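Local coordinates for protein muconate lactonizing enzyme (Corynebacterium glutamicum, PDB 3I4K) that belongs to the enolase superfamily, joining an N-terminal capping domain to a TIM-barrel domain that holds a magnesium ion, at residues P79-R84 and A90-D95; A94-V99 and Y105-V110; E158-E161 and S167-L170. All blocks are in the same frame, centred on the assembly; numbering follows the deposited sequence.

Interaction 1 of 3, residues P79-R84 and A90-D95; sequences PVLIGR and AGIMAD
The guanidinium of Arg84 meets helix 89-99 in two ways. Over one face sits Ile92, whose CG1 rests 3.5 Å from Arg84 CZ, above the centre of the group. At the edge, close to the plane, is the carboxylate of Asp95, turned 44° from the guanidinium. The flat face of the guanidinium thus lies against hydrocarbon while its N-H edge meets charge. A single oxygen takes the salt bridge. Arg84 NH1 donates to Asp95 OD2 at 2.8 Å with an N-H...O angle of 151°, meeting the oxygen on its anti side, and Arg84 NH2 adds a weak bond to the same Asp95 OD2 at 3.2 Å. The arginine reaches this point through a bend at chi3 (67°), which lets its chain slide past Ile92 running the opposite way, with Arg84 CB 4.1 Å from Ile92 CD1. Beneath the polar pair the contact is apolar. Leu81 CD1 packs on Ile92 CG2 at 3.9 Å, the two chains crossing near a right angle, and Val80 CG1 touches Asp95 CB. The type II turn from Leu81 to Arg84, with Gly83 at its third position, carries the chain out of helix 66-81 and brings Arg84 back over the next helix. Arg84 NH2 also forms a salt bridge with Glu88, so the guanidinium serves two acids. Together these elements join consecutive helices of the N-terminal domain. Asp95 OD2 lies 3.1 Å from Gly91 O, a meeting of two acceptors; the positive charge of Arg84 probably offsets that repulsion and favours an ionised Asp95, while Ile92 holds the guanidinium from one side.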
ATOM      1  N   PRO A  79     -19.868   8.468 -14.343  1.00 50.45           N
ATOM      2  CA  PRO A  79     -21.074   8.831 -13.598  1.00 50.67           C
ATOM      3  C   PRO A  79     -21.016   8.589 -12.098  1.00 50.57           C
ATOM      4  O   PRO A  79     -21.872   9.076 -11.357  1.00 48.74           O
ATOM      5  CB  PRO A  79     -22.165   8.007 -14.282  1.00 51.52           C
ATOM      6  CG  PRO A  79     -21.419   6.815 -14.794  1.00 52.10           C
ATOM      7  CD  PRO A  79     -20.175   7.450 -15.361  1.00 51.71           C
ATOM      8  N   VAL A  80     -20.018   7.839 -11.644  1.00 49.42           N
ATOM      9  CA  VAL A  80     -19.903   7.563 -10.218  1.00 47.40           C
ATOM     10  C   VAL A  80     -19.223   8.732  -9.517  1.00 47.35           C
ATOM     11  O   VAL A  80     -19.557   9.063  -8.380  1.00 45.73           O
ATOM     12  CB  VAL A  80     -19.088   6.258  -9.940  1.00 47.93           C
ATOM     13  CG1 VAL A  80     -18.998   6.012  -8.434  1.00 43.46           C
ATOM     14  CG2 VAL A  80     -19.758   5.054 -10.624  1.00 45.16           C
ATOM     15  N   LEU A  81     -18.282   9.362 -10.211  1.00 47.92           N
ATOM     16  CA  LEU A  81     -17.533  10.487  -9.658  1.00 51.39           C
ATOM     17  C   LEU A  81     -18.323  11.786  -9.499  1.00 53.39           C
ATOM     18  O   LEU A  81     -18.176  12.497  -8.503  1.00 53.48           O
ATOM     19  CB  LEU A  81     -16.316  10.788 -10.530  1.00 50.92           C
ATOM     20  CG  LEU A  81     -15.155   9.802 -10.619  1.00 50.12           C
ATOM     21  CD1 LEU A  81     -15.635   8.441 -11.088  1.00 51.09           C
ATOM     22  CD2 LEU A  81     -14.135  10.373 -11.574  1.00 47.99           C
ATOM     23  N   ILE A  82     -19.142  12.093 -10.499  1.00 55.68           N
ATOM     24  CA  ILE A  82     -19.928  13.323 -10.527  1.00 56.35           C
ATOM     25  C   ILE A  82     -20.693  13.650  -9.252  1.00 57.57           C
ATOM     26  O   ILE A  82     -21.445  12.829  -8.727  1.00 58.20           O
ATOM     27  CB  ILE A  82     -20.899  13.305 -11.724  1.00 56.71           C
ATOM     28  CG1 ILE A  82     -20.093  13.205 -13.019  1.00 54.22           C
ATOM     29  CG2 ILE A  82     -21.758  14.569 -11.734  1.00 56.11           C
ATOM     30  CD1 ILE A  82     -20.931  13.026 -14.250  1.00 56.94           C
ATOM     31  N   GLY A  83     -20.486  14.867  -8.759  1.00 58.58           N
ATOM     32  CA  GLY A  83     -21.163  15.307  -7.555  1.00 58.45           C
ATOM     33  C   GLY A  83     -20.450  14.943  -6.268  1.00 58.76           C
ATOM     34  O   GLY A  83     -21.004  15.127  -5.183  1.00 59.78           O
ATOM     35  N   ARG A  84     -19.226  14.433  -6.378  1.00 57.69           N
ATOM     36  CA  ARG A  84     -18.452  14.046  -5.198  1.00 56.21           C
ATOM     37  C   ARG A  84     -17.119  14.773  -5.152  1.00 55.80           C
ATOM     38  O   ARG A  84     -16.588  15.159  -6.189  1.00 56.45           O
ATOM     39  CB  ARG A  84     -18.211  12.534  -5.192  1.00 55.71           C
ATOM     40  CG  ARG A  84     -19.488  11.719  -5.132  1.00 53.97           C
ATOM     41  CD  ARG A  84     -19.217  10.227  -5.183  1.00 52.76           C
ATOM     42  NE  ARG A  84     -18.526   9.747  -3.989  1.00 53.05           N
ATOM     43  CZ  ARG A  84     -18.241   8.468  -3.766  1.00 53.35           C
ATOM     44  NH1 ARG A  84     -18.590   7.548  -4.660  1.00 51.97           N
ATOM     45  NH2 ARG A  84     -17.612   8.107  -2.655  1.00 51.80           N
ATOM     46  N   ALA A  90     -10.080   7.484  -2.610  1.00 44.19           N
ATOM     47  CA  ALA A  90     -10.141   6.081  -2.202  1.00 45.28           C
ATOM     48  C   ALA A  90     -11.555   5.503  -2.149  1.00 44.69           C
ATOM     49  O   ALA A  90     -11.778   4.370  -2.576  1.00 44.63           O
ATOM     50  CB  ALA A  90      -9.454   5.893  -0.856  1.00 45.78           C
ATOM     51  N   GLY A  91     -12.508   6.270  -1.631  1.00 43.98           N
ATOM     52  CA  GLY A  91     -13.874   5.779  -1.545  1.00 42.39           C
ATOM     53  C   GLY A  91     -14.530   5.617  -2.907  1.00 43.10           C
ATOM     54  O   GLY A  91     -15.306   4.686  -3.136  1.00 42.37           O
ATOM     55  N   ILE A  92     -14.215   6.529  -3.819  1.00 43.73           N
ATOM     56  CA  ILE A  92     -14.778   6.481  -5.157  1.00 43.14           C
ATOM     57  C   ILE A  92     -14.236   5.257  -5.887  1.00 44.35           C
ATOM     58  O   ILE A  92     -14.997   4.515  -6.511  1.00 43.58           O
ATOM     59  CB  ILE A  92     -14.443   7.775  -5.929  1.00 44.63           C
ATOM     60  CG1 ILE A  92     -15.144   8.961  -5.249  1.00 44.69           C
ATOM     61  CG2 ILE A  92     -14.871   7.650  -7.380  1.00 43.80           C
ATOM     62  CD1 ILE A  92     -14.767  10.305  -5.809  1.00 46.73           C
HETATM   63  N   MSE A  93     -12.924   5.032  -5.791  1.00 44.42           N
HETATM   64  CA  MSE A  93     -12.315   3.875  -6.443  1.00 44.92           C
HETATM   65  C   MSE A  93     -12.987   2.601  -5.947  1.00 41.35           C
HETATM   66  O   MSE A  93     -13.227   1.674  -6.717  1.00 39.65           O
HETATM   67  CB  MSE A  93     -10.809   3.823  -6.164  1.00 46.31           C
HETATM   68  CG  MSE A  93     -10.028   4.975  -6.778  1.00 50.53           C
HETATM   69 SE   MSE A  93     -10.272   5.123  -8.708  1.00 57.37          SE
HETATM   70  CE  MSE A  93     -11.858   6.239  -8.735  1.00 60.67           C
ATOM     71  N   ALA A  94     -13.308   2.565  -4.660  1.00 42.13           N
ATOM     72  CA  ALA A  94     -13.971   1.399  -4.088  1.00 41.47           C
ATOM     73  C   ALA A  94     -15.375   1.251  -4.669  1.00 42.76           C
ATOM     74  O   ALA A  94     -15.831   0.139  -4.916  1.00 42.04           O
ATOM     75  CB  ALA A  94     -14.041   1.518  -2.573  1.00 42.02           C
ATOM     76  N   ASP A  95     -16.063   2.368  -4.898  1.00 42.20           N
ATOM     77  CA  ASP A  95     -17.405   2.289  -5.450  1.00 42.88           C
ATOM     78  C   ASP A  95     -17.415   1.919  -6.930  1.00 41.98           C
ATOM     79  O   ASP A  95     -18.427   1.445  -7.433  1.00 41.76           O
ATOM     80  CB  ASP A  95     -18.164   3.605  -5.244  1.00 44.43           C
ATOM     81  CG  ASP A  95     -18.450   3.886  -3.782  1.00 46.73           C
ATOM     82  OD1 ASP A  95     -18.802   2.940  -3.044  1.00 47.43           O
ATOM     83  OD2 ASP A  95     -18.330   5.055  -3.368  1.00 48.23           O
TER

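Interaction 2 of 3, residues A94-V99 and Y105-V110; sequences ADLERV and YAKAAV
Leu96 and Lys107 mark the closest backbone approach, 8.0 Å between their CA atoms, of two successive helices in a helical hairpin of the N-terminal capping domain. The axes of the segments 94-99 and 105-110 come no nearer than 11.7 Å and run roughly antiparallel, at 144°, so side chains from both helices fill the gap. Leu96 contributes one branch: its CD1 lies 4.3 Å from Val110 CG1 and 4.4 Å from Lys107 CG, making a thin hydrocarbon bridge. The polar half is a salt bridge between Glu97 and Lys107, which meet at about a right angle. Lys107 is stretched out beyond CG, whereas Glu97 folds at chi2 (-54°), bringing its carboxylate round toward the lysine. In the loop between the helices, the backbone oxygens of Val100 and Arg102 also accept from Lys107 NZ, and the buried ammonium thus ties the connecting turn to both helices. Leu96 and Val110 also touch helix 66-81, through Val80 and Leu81 respectively, which makes the hairpin one side of a three-helix packing. Lys107 NZ donates to Glu97 OE2 at 2.9 Å, approaching from above the carboxylate plane, 37° out of it.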
ATOM      1  N   ALA A  94     -13.308   2.565  -4.660  1.00 42.13           N
ATOM      2  CA  ALA A  94     -13.971   1.399  -4.088  1.00 41.47           C
ATOM      3  C   ALA A  94     -15.375   1.251  -4.669  1.00 42.76           C
ATOM      4  O   ALA A  94     -15.831   0.139  -4.916  1.00 42.04           O
ATOM      5  CB  ALA A  94     -14.041   1.518  -2.573  1.00 42.02           C
ATOM      6  N   ASP A  95     -16.063   2.368  -4.898  1.00 42.20           N
ATOM      7  CA  ASP A  95     -17.405   2.289  -5.450  1.00 42.88           C
ATOM      8  C   ASP A  95     -17.415   1.919  -6.930  1.00 41.98           C
ATOM      9  O   ASP A  95     -18.427   1.445  -7.433  1.00 41.76           O
ATOM     10  CB  ASP A  95     -18.164   3.605  -5.244  1.00 44.43           C
ATOM     11  CG  ASP A  95     -18.450   3.886  -3.782  1.00 46.73           C
ATOM     12  OD1 ASP A  95     -18.802   2.940  -3.044  1.00 47.43           O
ATOM     13  OD2 ASP A  95     -18.330   5.055  -3.368  1.00 48.23           O
ATOM     14  N   LEU A  96     -16.307   2.138  -7.632  1.00 41.14           N
ATOM     15  CA  LEU A  96     -16.267   1.782  -9.043  1.00 42.54           C
ATOM     16  C   LEU A  96     -16.493   0.279  -9.209  1.00 43.65           C
ATOM     17  O   LEU A  96     -17.147  -0.157 -10.156  1.00 43.13           O
ATOM     18  CB  LEU A  96     -14.928   2.172  -9.673  1.00 42.04           C
ATOM     19  CG  LEU A  96     -14.546   3.654  -9.657  1.00 44.13           C
ATOM     20  CD1 LEU A  96     -13.369   3.875 -10.606  1.00 39.32           C
ATOM     21  CD2 LEU A  96     -15.748   4.508 -10.083  1.00 43.78           C
ATOM     22  N   GLU A  97     -15.947  -0.504  -8.279  1.00 44.61           N
ATOM     23  CA  GLU A  97     -16.082  -1.959  -8.310  1.00 44.95           C
ATOM     24  C   GLU A  97     -17.540  -2.404  -8.345  1.00 45.88           C
ATOM     25  O   GLU A  97     -17.864  -3.454  -8.904  1.00 45.05           O
ATOM     26  CB  GLU A  97     -15.400  -2.586  -7.087  1.00 42.72           C
ATOM     27  CG  GLU A  97     -13.914  -2.336  -7.016  1.00 40.47           C
ATOM     28  CD  GLU A  97     -13.211  -2.752  -8.288  1.00 42.90           C
ATOM     29  OE1 GLU A  97     -13.357  -3.930  -8.697  1.00 39.92           O
ATOM     30  OE2 GLU A  97     -12.521  -1.895  -8.880  1.00 40.79           O
ATOM     31  N   ARG A  98     -18.428  -1.608  -7.760  1.00 46.15           N
ATOM     32  CA  ARG A  98     -19.838  -1.978  -7.736  1.00 48.41           C
ATOM     33  C   ARG A  98     -20.516  -1.883  -9.100  1.00 48.30           C
ATOM     34  O   ARG A  98     -21.537  -2.531  -9.336  1.00 49.66           O
ATOM     35  CB  ARG A  98     -20.595  -1.114  -6.716  1.00 51.43           C
ATOM     36  CG  ARG A  98     -20.113  -1.281  -5.275  1.00 54.18           C
ATOM     37  CD  ARG A  98     -20.883  -0.374  -4.319  1.00 57.46           C
ATOM     38  NE  ARG A  98     -22.306  -0.713  -4.241  1.00 60.69           N
ATOM     39  CZ  ARG A  98     -22.798  -1.772  -3.599  1.00 61.95           C
ATOM     40  NH1 ARG A  98     -21.988  -2.613  -2.962  1.00 61.43           N
ATOM     41  NH2 ARG A  98     -24.104  -1.995  -3.601  1.00 60.86           N
ATOM     42  N   VAL A  99     -19.941  -1.096 -10.007  1.00 48.21           N
ATOM     43  CA  VAL A  99     -20.527  -0.917 -11.336  1.00 46.85           C
ATOM     44  C   VAL A  99     -19.773  -1.614 -12.466  1.00 45.50           C
ATOM     45  O   VAL A  99     -20.368  -1.960 -13.495  1.00 42.61           O
ATOM     46  CB  VAL A  99     -20.654   0.584 -11.691  1.00 45.81           C
ATOM     47  CG1 VAL A  99     -21.387   1.314 -10.585  1.00 46.14           C
ATOM     48  CG2 VAL A  99     -19.284   1.194 -11.912  1.00 46.35           C
ATOM     49  N   TYR A 105      -7.434  -1.256 -16.715  1.00 36.66           N
ATOM     50  CA  TYR A 105      -6.875  -0.207 -17.559  1.00 38.68           C
ATOM     51  C   TYR A 105      -7.796   1.017 -17.637  1.00 38.59           C
ATOM     52  O   TYR A 105      -7.332   2.151 -17.542  1.00 38.78           O
ATOM     53  CB  TYR A 105      -6.583  -0.751 -18.960  1.00 37.25           C
ATOM     54  CG  TYR A 105      -5.297  -1.546 -19.054  1.00 35.58           C
ATOM     55  CD1 TYR A 105      -4.066  -0.904 -19.176  1.00 35.57           C
ATOM     56  CD2 TYR A 105      -5.309  -2.937 -19.025  1.00 34.40           C
ATOM     57  CE1 TYR A 105      -2.879  -1.629 -19.275  1.00 32.41           C
ATOM     58  CE2 TYR A 105      -4.119  -3.674 -19.118  1.00 32.72           C
ATOM     59  CZ  TYR A 105      -2.914  -3.013 -19.246  1.00 33.21           C
ATOM     60  OH  TYR A 105      -1.739  -3.738 -19.368  1.00 33.13           O
ATOM     61  N   ALA A 106      -9.095   0.785 -17.791  1.00 38.81           N
ATOM     62  CA  ALA A 106     -10.052   1.884 -17.871  1.00 40.77           C
ATOM     63  C   ALA A 106     -10.073   2.655 -16.548  1.00 42.51           C
ATOM     64  O   ALA A 106     -10.062   3.888 -16.529  1.00 40.69           O
ATOM     65  CB  ALA A 106     -11.443   1.346 -18.181  1.00 38.11           C
ATOM     66  N   LYS A 107     -10.097   1.908 -15.446  1.00 42.67           N
ATOM     67  CA  LYS A 107     -10.127   2.490 -14.112  1.00 42.07           C
ATOM     68  C   LYS A 107      -8.880   3.303 -13.786  1.00 41.78           C
ATOM     69  O   LYS A 107      -8.963   4.333 -13.117  1.00 43.42           O
ATOM     70  CB  LYS A 107     -10.320   1.381 -13.070  1.00 41.69           C
ATOM     71  CG  LYS A 107     -11.669   0.667 -13.169  1.00 40.65           C
ATOM     72  CD  LYS A 107     -11.723  -0.580 -12.286  1.00 42.98           C
ATOM     73  CE  LYS A 107     -13.114  -1.206 -12.271  1.00 42.93           C
ATOM     74  NZ  LYS A 107     -13.130  -2.545 -11.610  1.00 39.17           N
ATOM     75  N   ALA A 108      -7.722   2.852 -14.256  1.00 41.07           N
ATOM     76  CA  ALA A 108      -6.481   3.562 -13.981  1.00 40.60           C
ATOM     77  C   ALA A 108      -6.546   5.025 -14.433  1.00 42.17           C
ATOM     78  O   ALA A 108      -6.004   5.917 -13.770  1.00 41.57           O
ATOM     79  CB  ALA A 108      -5.320   2.858 -14.653  1.00 37.30           C
ATOM     80  N   ALA A 109      -7.207   5.277 -15.557  1.00 41.81           N
ATOM     81  CA  ALA A 109      -7.315   6.643 -16.054  1.00 42.29           C
ATOM     82  C   ALA A 109      -8.103   7.490 -15.067  1.00 41.81           C
ATOM     83  O   ALA A 109      -7.693   8.599 -14.733  1.00 42.21           O
ATOM     84  CB  ALA A 109      -7.990   6.663 -17.420  1.00 43.05           C
ATOM     85  N   VAL A 110      -9.226   6.961 -14.589  1.00 40.67           N
ATOM     86  CA  VAL A 110     -10.053   7.692 -13.634  1.00 41.72           C
ATOM     87  C   VAL A 110      -9.251   7.990 -12.362  1.00 41.18           C
ATOM     88  O   VAL A 110      -9.303   9.096 -11.816  1.00 37.34           O
ATOM     89  CB  VAL A 110     -11.321   6.893 -13.256  1.00 42.59           C
ATOM     90  CG1 VAL A 110     -12.170   7.697 -12.274  1.00 42.76           C
ATOM     91  CG2 VAL A 110     -12.124   6.567 -14.504  1.00 43.57           C
TER

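Interaction 3 of 3, residues E158-E161 and S167-L170; sequences ERIE and SFKL. With ACY (acetic acid), chain I.
Phe168 points its ring from strand 167-171 at helix 149-163 and is received by two neighbouring side chains. Arg159 offers its CB to the ring edge, near the ring plane, 3.5 Å from Phe168 CE1. The Ile160 side chain crosses that of Phe168 at about a right angle, its CG1 lying oblique to the ring plane, 3.7 Å from Phe168 CE2. Both therefore meet the outer end of the ring, with CZ between them. Arg159 gives only the root of its chain to this contact: bends at chi2 (-63°) and chi3 (-51°) carry the guanidinium away, nearly perpendicular to the phenyl ring, to bond Gln334 and Asn165 and to make a cation-pi contact with Trp142. Along the strand the next residue, Lys169, goes the other way into the barrel interior. Its extended chain brings NZ 2.8 Å from OXT of an acetic acid molecule, probably from crystallisation, and NZ also forms salt bridges with Glu226 and Glu329. The alternation, an aromatic outward to the helix and a lysine inward toward the metal site, where it pairs with the magnesium ligand Glu226, belongs to a beta-alpha-beta unit of the TIM barrel, whose strands 137-144 and 167-171 flank the crossover helix 149-163.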
ATOM      1  N   GLU A 158      23.096   3.724 -31.284  1.00 49.54           N
ATOM      2  CA  GLU A 158      22.611   5.091 -31.302  1.00 50.87           C
ATOM      3  C   GLU A 158      22.121   5.485 -29.915  1.00 49.63           C
ATOM      4  O   GLU A 158      22.539   6.507 -29.367  1.00 49.18           O
ATOM      5  CB  GLU A 158      21.487   5.239 -32.331  1.00 52.42           C
ATOM      6  CG  GLU A 158      20.858   6.625 -32.365  1.00 58.52           C
ATOM      7  CD  GLU A 158      19.947   6.833 -33.571  1.00 62.19           C
ATOM      8  OE1 GLU A 158      19.064   5.980 -33.816  1.00 62.72           O
ATOM      9  OE2 GLU A 158      20.114   7.857 -34.269  1.00 64.34           O
ATOM     10  N   ARG A 159      21.247   4.660 -29.344  1.00 49.00           N
ATOM     11  CA  ARG A 159      20.704   4.932 -28.018  1.00 48.93           C
ATOM     12  C   ARG A 159      21.805   5.081 -26.971  1.00 48.65           C
ATOM     13  O   ARG A 159      21.776   6.004 -26.157  1.00 49.23           O
ATOM     14  CB  ARG A 159      19.738   3.820 -27.594  1.00 46.12           C
ATOM     15  CG  ARG A 159      18.453   3.738 -28.411  1.00 47.69           C
ATOM     16  CD  ARG A 159      17.593   4.992 -28.271  1.00 46.42           C
ATOM     17  NE  ARG A 159      17.360   5.341 -26.873  1.00 48.23           N
ATOM     18  CZ  ARG A 159      16.473   6.243 -26.464  1.00 50.05           C
ATOM     19  NH1 ARG A 159      15.727   6.893 -27.350  1.00 49.47           N
ATOM     20  NH2 ARG A 159      16.330   6.498 -25.168  1.00 48.47           N
ATOM     21  N   ILE A 160      22.777   4.178 -26.992  1.00 48.98           N
ATOM     22  CA  ILE A 160      23.860   4.239 -26.023  1.00 52.69           C
ATOM     23  C   ILE A 160      24.553   5.592 -26.081  1.00 55.32           C
ATOM     24  O   ILE A 160      24.724   6.266 -25.063  1.00 55.11           O
ATOM     25  CB  ILE A 160      24.915   3.136 -26.281  1.00 52.24           C
ATOM     26  CG1 ILE A 160      24.331   1.764 -25.934  1.00 51.32           C
ATOM     27  CG2 ILE A 160      26.170   3.412 -25.456  1.00 52.49           C
ATOM     28  CD1 ILE A 160      25.267   0.602 -26.196  1.00 49.68           C
ATOM     29  N   GLU A 161      24.936   5.984 -27.290  1.00 57.30           N
ATOM     30  CA  GLU A 161      25.640   7.235 -27.510  1.00 58.10           C
ATOM     31  C   GLU A 161      24.824   8.503 -27.300  1.00 57.32           C
ATOM     32  O   GLU A 161      25.360   9.514 -26.849  1.00 57.53           O
ATOM     33  CB  GLU A 161      26.239   7.233 -28.918  1.00 61.54           C
ATOM     34  CG  GLU A 161      27.754   7.150 -28.930  1.00 66.49           C
ATOM     35  CD  GLU A 161      28.401   8.451 -28.490  1.00 69.15           C
ATOM     36  OE1 GLU A 161      28.320   9.440 -29.252  1.00 71.70           O
ATOM     37  OE2 GLU A 161      28.980   8.489 -27.382  1.00 70.25           O
ATOM     38  N   SER A 167      20.684  -0.413 -20.228  1.00 41.41           N
ATOM     39  CA  SER A 167      19.931  -1.651 -20.365  1.00 40.57           C
ATOM     40  C   SER A 167      18.939  -1.555 -21.525  1.00 39.40           C
ATOM     41  O   SER A 167      18.317  -0.504 -21.754  1.00 38.35           O
ATOM     42  CB  SER A 167      19.181  -1.981 -19.059  1.00 39.28           C
ATOM     43  OG  SER A 167      18.074  -1.115 -18.857  1.00 39.26           O
ATOM     44  N   PHE A 168      18.797  -2.667 -22.242  1.00 38.94           N
ATOM     45  CA  PHE A 168      17.903  -2.751 -23.388  1.00 39.79           C
ATOM     46  C   PHE A 168      17.000  -3.985 -23.336  1.00 37.80           C
ATOM     47  O   PHE A 168      17.431  -5.079 -22.977  1.00 34.85           O
ATOM     48  CB  PHE A 168      18.733  -2.762 -24.673  1.00 41.35           C
ATOM     49  CG  PHE A 168      19.433  -1.465 -24.940  1.00 41.88           C
ATOM     50  CD1 PHE A 168      18.759  -0.412 -25.558  1.00 43.47           C
ATOM     51  CD2 PHE A 168      20.750  -1.274 -24.531  1.00 43.29           C
ATOM     52  CE1 PHE A 168      19.386   0.813 -25.763  1.00 43.46           C
ATOM     53  CE2 PHE A 168      21.385  -0.055 -24.729  1.00 42.69           C
ATOM     54  CZ  PHE A 168      20.702   0.992 -25.347  1.00 43.92           C
ATOM     55  N   LYS A 169      15.742  -3.782 -23.704  1.00 37.80           N
ATOM     56  CA  LYS A 169      14.739  -4.843 -23.726  1.00 39.21           C
ATOM     57  C   LYS A 169      14.352  -5.126 -25.185  1.00 39.84           C
ATOM     58  O   LYS A 169      13.946  -4.215 -25.919  1.00 39.30           O
ATOM     59  CB  LYS A 169      13.522  -4.390 -22.922  1.00 37.35           C
ATOM     60  CG  LYS A 169      12.291  -5.262 -23.022  1.00 37.45           C
ATOM     61  CD  LYS A 169      11.171  -4.612 -22.230  1.00 33.36           C
ATOM     62  CE  LYS A 169       9.821  -5.147 -22.611  1.00 28.42           C
ATOM     63  NZ  LYS A 169       8.786  -4.589 -21.702  1.00 32.15           N
ATOM     64  N   LEU A 170      14.484  -6.387 -25.594  1.00 39.68           N
ATOM     65  CA  LEU A 170      14.169  -6.817 -26.957  1.00 40.00           C
ATOM     66  C   LEU A 170      12.869  -7.620 -27.046  1.00 40.52           C
ATOM     67  O   LEU A 170      12.776  -8.732 -26.515  1.00 38.10           O
ATOM     68  CB  LEU A 170      15.306  -7.681 -27.501  1.00 39.86           C
ATOM     69  CG  LEU A 170      16.700  -7.056 -27.519  1.00 43.92           C
ATOM     70  CD1 LEU A 170      17.752  -8.119 -27.758  1.00 42.56           C
ATOM     71  CD2 LEU A 170      16.743  -6.000 -28.597  1.00 45.12           C
TER
HETATM   72  C   ACY I 384       4.878  -4.642 -22.500  1.00 34.04           C
HETATM   73  O   ACY I 384       4.284  -5.699 -22.632  1.00 32.46           O
HETATM   74  OXT ACY I 384       5.939  -4.565 -21.696  1.00 34.02           O
HETATM   75  CH3 ACY I 384       4.424  -3.407 -23.237  1.00 34.85           C

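Interactions 1 and 2 adjoin on one helix: they share Ala94 and Asp95 on helix 89-99, their centres lie 9 Å apart, and they touch directly, as where Leu81 CD2 meets Val110 CG1 at 3.4 Å. Helices 66-81, 89-99 and 104-121 thus follow one another along the chain as a packed trio in the N-terminal domain. Interaction 3 comes later, in the barrel domain, with its centre about 42 Å from that of interaction 1 and 36 Å from that of interaction 2, on the opposite side of the chain's centre. The protein illustrates how contacts between elements that are close along the chain recur in both domains, of which the barrel carries the magnesium ligands.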